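Local structure of exopolyphosphatase (Cytophaga hutchinsonii, 3MDQ) at residues G43-G48 and T82-S87; Q124-E129 and T293-S298. The protein probably releases the terminal phosphate of inorganic polyphosphate chains by hydrolysis. All coordinates share one frame; numbering follows the deposited sequence.

Contact 1: G43-G48 and T82-S87; sequences GGITKG and TSAVRS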
# COMPACT_ATOMS: atom_id res chain seq x y z
N GLY A 43 17.55 6.02 0.24
CA GLY A 43 18.74 6.68 -0.29
C GLY A 43 18.54 7.42 -1.61
O GLY A 43 19.49 8.07 -2.10
N GLY A 44 17.35 7.35 -2.21
CA GLY A 44 17.14 7.99 -3.50
C GLY A 44 15.82 8.64 -3.88
O GLY A 44 15.81 9.56 -4.69
N ILE A 45 14.72 8.19 -3.30
CA ILE A 45 13.43 8.57 -3.82
C ILE A 45 13.20 10.06 -3.86
O ILE A 45 12.66 10.52 -4.87
CB ILE A 45 12.29 7.78 -3.15
CG1 ILE A 45 11.01 7.90 -4.01
CG2 ILE A 45 12.14 8.14 -1.65
CD1 ILE A 45 9.88 6.93 -3.58
N THR A 46 13.56 10.80 -2.81
CA THR A 46 13.26 12.24 -2.82
C THR A 46 14.21 13.03 -3.72
O THR A 46 13.96 14.20 -3.98
CB THR A 46 13.26 12.88 -1.40
OG1 THR A 46 14.55 12.76 -0.84
CG2 THR A 46 12.24 12.17 -0.52
N LYS A 47 15.25 12.36 -4.23
CA LYS A 47 16.20 12.99 -5.13
C LYS A 47 16.01 12.49 -6.55
O LYS A 47 16.72 12.92 -7.45
CB LYS A 47 17.64 12.74 -4.66
CG LYS A 47 17.99 13.37 -3.29
CD LYS A 47 17.83 14.88 -3.33
CE LYS A 47 18.18 15.55 -1.99
NZ LYS A 47 18.06 17.03 -2.14
N GLY A 48 15.01 11.64 -6.75
CA GLY A 48 14.61 11.26 -8.11
C GLY A 48 15.39 10.14 -8.75
O GLY A 48 15.42 10.07 -9.96
N THR A 82 5.51 0.81 -9.50
CA THR A 82 4.68 1.95 -9.08
C THR A 82 5.58 3.14 -8.65
O THR A 82 6.49 3.48 -9.40
CB THR A 82 3.70 1.53 -8.01
OG1 THR A 82 4.38 0.88 -6.91
CG2 THR A 82 2.61 0.60 -8.67
N SER A 83 5.29 3.82 -7.54
CA SER A 83 5.90 5.15 -7.26
C SER A 83 7.44 5.20 -7.43
O SER A 83 7.96 6.08 -8.12
CB SER A 83 5.55 5.57 -5.85
OG SER A 83 6.11 6.84 -5.57
N ALA A 84 8.18 4.36 -6.73
CA ALA A 84 9.64 4.46 -6.79
C ALA A 84 10.16 4.16 -8.21
O ALA A 84 11.13 4.75 -8.66
CB ALA A 84 10.31 3.54 -5.78
N VAL A 85 9.51 3.25 -8.90
CA VAL A 85 9.92 2.90 -10.26
C VAL A 85 9.59 4.03 -11.23
O VAL A 85 10.47 4.57 -11.94
CB VAL A 85 9.29 1.59 -10.72
CG1 VAL A 85 9.63 1.28 -12.19
CG2 VAL A 85 9.70 0.40 -9.81
N ARG A 86 8.36 4.51 -11.23
CA ARG A 86 8.00 5.55 -12.19
C ARG A 86 8.72 6.91 -11.92
O ARG A 86 8.94 7.67 -12.87
CB ARG A 86 6.48 5.74 -12.29
CG ARG A 86 5.83 6.32 -11.12
CD ARG A 86 4.28 6.37 -11.29
NE ARG A 86 3.70 6.68 -10.00
CZ ARG A 86 2.92 5.89 -9.27
NH1 ARG A 86 2.51 4.73 -9.71
NH2 ARG A 86 2.54 6.30 -8.07
N SER A 87 9.07 7.15 -10.66
CA SER A 87 9.68 8.37 -10.21
C SER A 87 11.18 8.45 -10.52
O SER A 87 11.73 9.54 -10.69
CB SER A 87 9.49 8.45 -8.68
OG SER A 87 9.85 9.72 -8.21
O HOH W 1 12.28 9.29 -7.27
O HOH W 2 13.90 11.94 -11.45
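Ile45 meets Ala84 through a single methyl: CD1 of Ile45 lies 4.1 Å from CB of Ala84 and just as near its CA. The isoleucine reaches that far because CG1 stands anti to the backbone N (chi1 -163°) and the chain continues extended to CD1. The same methyl comes within 4.3 Å of Ser83 OG. Beyond this apolar touch the two segments are joined by water, with no direct hydrogen bond between them. One water donates to Ile45 O at 2.7 Å and, in one of two Ser87 conformers, also reaches Ser87 OG, so that this bridge is doubtful. A second water donates to Gly48 O at 2.8 Å and, weakly, to Ser87 O. In the next shell, Ile45 O also receives the N-H of Gly48, closing the 3-10 turn. Arg165 of helix 163-169 packs with Gln164 on Ile45; its bond to Ser87 OG rests on the same conformer and is equally doubtful. Arg86 turns one guanidinium face over Ser83 N and forms salt bridges with Glu114 and Glu160, holding the short helix 83-87 from its other flank. The turn before helix 52-71 thus meets helix 83-87 chiefly through one isoleucine methyl, while water supplements the backbone bond of Ile45 O and lies between Gly48 O and Ser87 O, bonded only weakly to the latter.

Contact 2: Q124-E129 and T293-S298; sequences QAVPME and TVSTYS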
# COMPACT_ATOMS: atom_id res chain seq x y z
N GLN A 124 -13.38 -6.25 -4.09
CA GLN A 124 -13.48 -7.70 -3.86
C GLN A 124 -13.40 -8.05 -2.36
O GLN A 124 -14.03 -9.02 -1.93
CB GLN A 124 -12.36 -8.44 -4.60
CG GLN A 124 -12.65 -9.89 -4.79
CD GLN A 124 -13.80 -10.12 -5.80
OE1 GLN A 124 -14.12 -9.27 -6.65
NE2 GLN A 124 -14.41 -11.32 -5.71
N ALA A 125 -12.68 -7.26 -1.57
CA ALA A 125 -12.47 -7.54 -0.17
C ALA A 125 -13.57 -7.03 0.75
O ALA A 125 -13.78 -7.61 1.83
CB ALA A 125 -11.17 -6.92 0.26
N VAL A 126 -14.19 -5.91 0.39
CA VAL A 126 -15.12 -5.18 1.26
C VAL A 126 -16.41 -4.93 0.46
O VAL A 126 -16.38 -4.22 -0.55
CB VAL A 126 -14.58 -3.83 1.65
CG1 VAL A 126 -15.57 -3.09 2.60
CG2 VAL A 126 -13.17 -3.96 2.32
N PRO A 127 -17.52 -5.54 0.87
CA PRO A 127 -18.78 -5.33 0.16
C PRO A 127 -19.42 -4.01 0.55
O PRO A 127 -20.03 -3.91 1.62
CB PRO A 127 -19.64 -6.54 0.59
CG PRO A 127 -19.11 -6.87 1.94
CD PRO A 127 -17.65 -6.53 1.95
N MSE A 128 -19.22 -2.99 -0.26
CA MSE A 128 -19.56 -1.61 0.08
C MSE A 128 -21.00 -1.28 -0.21
O MSE A 128 -21.49 -0.21 0.21
CB MSE A 128 -18.65 -0.64 -0.70
CG MSE A 128 -17.21 -0.67 -0.21
SE MSE A 128 -16.09 0.43 -1.33
CE MSE A 128 -15.59 -0.91 -2.56
N GLU A 129 -21.70 -2.15 -0.94
CA GLU A 129 -23.07 -1.85 -1.39
C GLU A 129 -23.04 -0.51 -2.14
O GLU A 129 -22.07 -0.21 -2.88
CB GLU A 129 -24.05 -1.83 -0.19
CG GLU A 129 -24.03 -3.05 0.76
CD GLU A 129 -25.22 -3.04 1.74
OE1 GLU A 129 -26.37 -3.25 1.27
OE2 GLU A 129 -25.01 -2.82 2.96
N THR A 293 -12.43 0.64 8.09
CA THR A 293 -12.40 -0.78 7.65
C THR A 293 -11.07 -1.03 6.94
O THR A 293 -10.75 -0.34 5.99
CB THR A 293 -13.58 -1.15 6.76
OG1 THR A 293 -14.79 -1.05 7.54
CG2 THR A 293 -13.45 -2.58 6.30
N VAL A 294 -10.28 -1.98 7.45
CA VAL A 294 -9.07 -2.40 6.79
C VAL A 294 -9.41 -3.47 5.73
O VAL A 294 -10.04 -4.48 6.04
CB VAL A 294 -8.05 -2.94 7.78
CG1 VAL A 294 -6.83 -3.50 7.02
CG2 VAL A 294 -7.70 -1.83 8.78
N SER A 295 -9.08 -3.20 4.47
CA SER A 295 -9.11 -4.19 3.41
C SER A 295 -7.78 -4.93 3.39
O SER A 295 -6.75 -4.29 3.26
CB SER A 295 -9.36 -3.54 2.04
OG SER A 295 -9.05 -4.43 0.97
N THR A 296 -7.82 -6.26 3.44
CA THR A 296 -6.56 -7.03 3.32
C THR A 296 -6.11 -7.18 1.88
O THR A 296 -5.01 -7.67 1.65
CB THR A 296 -6.64 -8.39 3.98
OG1 THR A 296 -7.54 -9.21 3.25
CG2 THR A 296 -7.11 -8.27 5.46
N TYR A 297 -6.94 -6.76 0.93
CA TYR A 297 -6.58 -6.73 -0.51
C TYR A 297 -6.14 -5.34 -0.90
O TYR A 297 -6.68 -4.34 -0.43
CB TYR A 297 -7.79 -7.09 -1.37
CG TYR A 297 -8.22 -8.54 -1.35
CD1 TYR A 297 -7.68 -9.47 -0.46
CD2 TYR A 297 -9.21 -8.97 -2.21
CE1 TYR A 297 -8.09 -10.78 -0.47
CE2 TYR A 297 -9.61 -10.27 -2.23
CZ TYR A 297 -9.06 -11.17 -1.35
OH TYR A 297 -9.50 -12.48 -1.38
N SER A 298 -5.16 -5.27 -1.80
CA SER A 298 -4.64 -4.02 -2.28
C SER A 298 -4.23 -4.22 -3.76
O SER A 298 -4.91 -4.92 -4.49
CB SER A 298 -3.51 -3.51 -1.39
OG SER A 298 -2.42 -4.39 -1.33
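Ala125, at the last turn of helix 111-125, sets its CB against both Ser295 and Tyr297. That methyl is 3.3 Å from Ser295 OG and 3.7 Å from Tyr297 CG, approaching the ring obliquely, and this is the tight part of the contact. The serine hydroxyl is held by its own segment: OG, anti to the backbone N (chi1 165°), donates to Tyr297 O at 2.8 Å, in the carbonyl plane and on a lone pair, with a C=O...O angle of 123°. This bond ties the serine to the chain just after strand 291-295 ends. Next to it, Val126 CG2 lies 3.8 Å from Ser295 CB and, more loosely, 4.2 Å from Thr293 CG2.

The solvent side is thinner. Gln124 CG comes to the edge of the Tyr297 ring, in its plane, 4.0 Å from CE2, while the amide leads away and takes Arg120 NH1 on OE1. Amide and ring planes stay nearly coplanar, 10° apart, without stacking. Tyr297 OH bonds to a bound glycerol, probably from the crystallisation liquor. An alanine at Tyr297 would probably open a gap beside Ala125 and take the ring edge away from Gln124 CG, leaving that side chain freer to turn, although the backbone carbonyl that holds Ser295 OG would remain.

Tyr305 of helix 299-309 packs on both Gln124 and Tyr297. Ile208 of strand 206-210 lies against Val126 and Ser295, and Val122 of helix 111-125 also touches Ser295. The end of helix 111-125 is thereby laid on the six-stranded sheet, where strand 291-295 runs between strands 206-210 and 236-240.

Overall arrangement
Contacts 1 and 2 lie on opposite sides of the chain's centre, their centres 28 Å and nearest atoms about 10 Å apart. Helix 83-87 of contact 1 follows strand 76-81 of the five-stranded sheet, and the contact also touches helix 163-169; contact 2 lies on the six-stranded sheet, consistent with the two-lobed build of the actin-like ATPase clan. Helix 111-125 links them: its Glu114 pairs with Arg86 of contact 1, and its last turn forms part of contact 2. Of two molecules probably from the crystallisation liquor, a sulfate about 4 Å from the Ser83 side chain, weakly bonded by Thr82, may mark a phosphate pocket, and a glycerol lies about 3 Å from the Tyr297 side chain.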